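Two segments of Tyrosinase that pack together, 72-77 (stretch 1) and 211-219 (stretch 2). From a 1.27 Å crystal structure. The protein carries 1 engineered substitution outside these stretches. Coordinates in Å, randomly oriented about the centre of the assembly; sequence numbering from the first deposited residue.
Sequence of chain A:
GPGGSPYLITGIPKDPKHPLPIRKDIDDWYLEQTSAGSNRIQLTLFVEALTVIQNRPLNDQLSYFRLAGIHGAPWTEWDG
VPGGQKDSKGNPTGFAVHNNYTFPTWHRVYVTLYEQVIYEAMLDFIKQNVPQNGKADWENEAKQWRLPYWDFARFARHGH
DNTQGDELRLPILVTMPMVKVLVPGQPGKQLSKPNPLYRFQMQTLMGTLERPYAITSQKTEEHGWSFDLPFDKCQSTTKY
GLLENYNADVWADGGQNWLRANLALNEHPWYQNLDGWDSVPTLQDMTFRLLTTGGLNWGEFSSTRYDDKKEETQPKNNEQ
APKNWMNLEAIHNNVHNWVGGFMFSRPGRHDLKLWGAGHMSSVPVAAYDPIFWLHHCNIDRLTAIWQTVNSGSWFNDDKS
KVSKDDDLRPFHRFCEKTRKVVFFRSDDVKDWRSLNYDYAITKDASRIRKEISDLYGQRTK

Stretch 1 (72-77) GAPWTE
Stretch 2 (211-219) RPYAITSQK

Two irregular segments of tyrosinase pack through van der Waals contact and one bridging water, burying 385 Å² in total without a direct hydrogen bond between them; only Gln218 and Lys219 are in a strand. Pro74 CA lies 5.4 Å from Ile215 CA and Thr76 CA 7.0 Å from Pro212 CA, so the chains run in opposite senses. Gly72 (phi/psi -154/-130) stays out of reach, but its O accepts a weak bond from Trp75 N (3.0 Å), closing a turn. Ala73 (-63/148) points its methyl toward stretch 2, with CB 4.2 Å from Ile215 CD1 and 3.8 Å from Gln218 NE2. A cis peptide leads into Pro74 (-86/13, C-gamma endo), whose ring also points toward stretch 2: CB lies 3.5 Å from Tyr213 O, CD 3.8 Å from Ile215 CD1, and CG 4.2 Å from Tyr213 CD1, at the edge of the tyrosine ring. Ile215 (-88/120) reaches this apolar patch in the m,m rotamer; Tyr213 (-99/-4, chi1 m, chi2 -68°) starts away, but its ring comes back. Water 1 donates to Pro74 O (2.8 Å) and Pro212 O (3.0 Å), joining the two backbones. Trp75 (71/46, chi1 m, chi2 -59°) leaves sideways, yet its long indole brings CZ2 to 3.4 Å from Gln218 OE1, which sits at the ring edge, and CH2 to 3.8 Å from Thr216 OG1. Gln218 (-131/118; m, m, chi3 -27°) is steadied by NE2 donating to Thr216 O (3.0 Å), while Thr216 OG1 (chi1 p) donates to Ser217 O (2.8 Å). Thr76 (-107/176, chi1 p) points toward stretch 2; its CG2 packs 3.4 Å from Pro212 O and 3.8 Å from Pro212 CG, the latter in a C-gamma endo ring that also follows a cis peptide. Glu77 (-60/152) makes no contact, its carboxylate being hydrogen-bonded elsewhere in the structure.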

# COMPACT_ATOMS: atom_id res chain seq x y z
N GLY A 72 10.40 -19.53 12.40
CA GLY A 72 11.42 -18.61 12.86
C GLY A 72 11.09 -17.99 14.20
O GLY A 72 10.79 -18.67 15.17
N ALA A 73 11.20 -16.66 14.25
CA ALA A 73 10.91 -15.92 15.47
C ALA A 73 9.45 -16.10 15.84
O ALA A 73 8.61 -16.20 14.92
CB ALA A 73 11.26 -14.44 15.29
N PRO A 74 9.06 -16.10 17.11
CA PRO A 74 9.90 -15.78 18.26
C PRO A 74 10.71 -16.92 18.86
O PRO A 74 11.25 -16.80 19.97
CB PRO A 74 8.86 -15.30 19.30
CG PRO A 74 7.63 -16.11 18.96
CD PRO A 74 7.62 -16.19 17.46
N TRP A 75 10.82 -18.03 18.15
CA TRP A 75 11.71 -19.12 18.50
C TRP A 75 11.24 -19.89 19.73
O TRP A 75 12.05 -20.21 20.61
CB TRP A 75 13.15 -18.60 18.67
CG TRP A 75 13.63 -17.79 17.51
CD1 TRP A 75 13.75 -18.18 16.19
CD2 TRP A 75 14.10 -16.44 17.57
NE1 TRP A 75 14.25 -17.14 15.43
CE2 TRP A 75 14.47 -16.06 16.26
CE3 TRP A 75 14.23 -15.52 18.62
CZ2 TRP A 75 14.98 -14.79 15.95
CZ3 TRP A 75 14.72 -14.27 18.31
CH2 TRP A 75 15.09 -13.91 17.00
N THR A 76 9.95 -20.22 19.78
CA THR A 76 9.38 -20.92 20.92
C THR A 76 9.06 -22.37 20.58
O THR A 76 9.16 -22.81 19.45
CB THR A 76 8.07 -20.27 21.41
OG1 THR A 76 7.04 -20.50 20.43
CG2 THR A 76 8.19 -18.76 21.57
N GLU A 77 8.60 -23.10 21.60
CA GLU A 77 8.07 -24.44 21.45
C GLU A 77 6.86 -24.46 20.52
O GLU A 77 6.15 -23.47 20.38
CB GLU A 77 7.70 -25.05 22.81
CG GLU A 77 6.40 -24.55 23.38
CD GLU A 77 5.16 -25.29 22.92
OE1 GLU A 77 5.11 -26.51 22.65
OE2 GLU A 77 4.14 -24.59 22.80
N ARG A 211 5.26 -12.57 26.78
CA ARG A 211 6.32 -13.57 26.77
C ARG A 211 5.74 -14.97 26.62
O ARG A 211 4.69 -15.25 27.19
CB ARG A 211 7.12 -13.52 28.08
N PRO A 212 6.41 -15.86 25.89
CA PRO A 212 7.68 -15.66 25.20
C PRO A 212 7.55 -15.31 23.72
O PRO A 212 8.43 -15.64 22.93
CB PRO A 212 8.29 -17.07 25.32
CG PRO A 212 7.12 -17.98 25.16
CD PRO A 212 5.93 -17.26 25.77
N TYR A 213 6.47 -14.64 23.30
CA TYR A 213 6.11 -14.52 21.90
C TYR A 213 6.53 -13.21 21.24
O TYR A 213 6.30 -13.06 20.04
CB TYR A 213 4.59 -14.65 21.72
CG TYR A 213 4.11 -16.00 22.22
CD1 TYR A 213 4.47 -17.15 21.54
CD2 TYR A 213 3.34 -16.14 23.36
CE1 TYR A 213 4.08 -18.40 21.94
CE2 TYR A 213 2.93 -17.39 23.79
CZ TYR A 213 3.30 -18.52 23.08
OH TYR A 213 2.90 -19.78 23.48
N ALA A 214 7.11 -12.27 21.97
CA ALA A 214 7.48 -10.99 21.37
C ALA A 214 8.49 -11.18 20.24
O ALA A 214 9.45 -11.95 20.34
CB ALA A 214 8.06 -10.05 22.43
N ILE A 215 8.24 -10.47 19.13
CA ILE A 215 9.11 -10.46 17.97
C ILE A 215 10.15 -9.37 18.16
O ILE A 215 9.79 -8.20 18.30
CB ILE A 215 8.31 -10.19 16.68
CG1 ILE A 215 7.17 -11.19 16.45
CG2 ILE A 215 9.22 -10.12 15.45
CD1 ILE A 215 7.61 -12.60 16.15
N THR A 216 11.43 -9.70 18.18
CA THR A 216 12.48 -8.70 18.27
C THR A 216 12.81 -8.10 16.91
O THR A 216 12.40 -8.60 15.88
CB THR A 216 13.77 -9.30 18.87
OG1 THR A 216 14.28 -10.30 17.99
CG2 THR A 216 13.46 -9.99 20.21
N SER A 217 13.60 -7.02 16.93
CA SER A 217 14.30 -6.63 15.72
C SER A 217 15.18 -7.81 15.26
O SER A 217 15.48 -8.74 16.02
CB SER A 217 15.15 -5.40 15.92
OG SER A 217 16.21 -5.58 16.86
N GLN A 218 15.55 -7.78 13.98
CA GLN A 218 16.28 -8.86 13.36
C GLN A 218 17.48 -8.33 12.59
O GLN A 218 17.38 -7.53 11.66
CB GLN A 218 15.34 -9.63 12.42
CG GLN A 218 14.08 -10.13 13.10
CD GLN A 218 14.33 -11.17 14.17
OE1 GLN A 218 15.31 -11.93 14.14
NE2 GLN A 218 13.40 -11.28 15.11
N LYS A 219 18.68 -8.73 13.00
CA LYS A 219 19.93 -8.16 12.49
C LYS A 219 20.24 -8.79 11.13
O LYS A 219 20.16 -10.01 11.00
CB LYS A 219 21.12 -8.34 13.43
CG LYS A 219 22.34 -7.49 13.05
CD LYS A 219 23.50 -7.82 13.95
CE LYS A 219 23.30 -7.48 15.42
NZ LYS A 219 22.85 -6.10 15.68
O HOH W 1 11.01 -17.14 22.77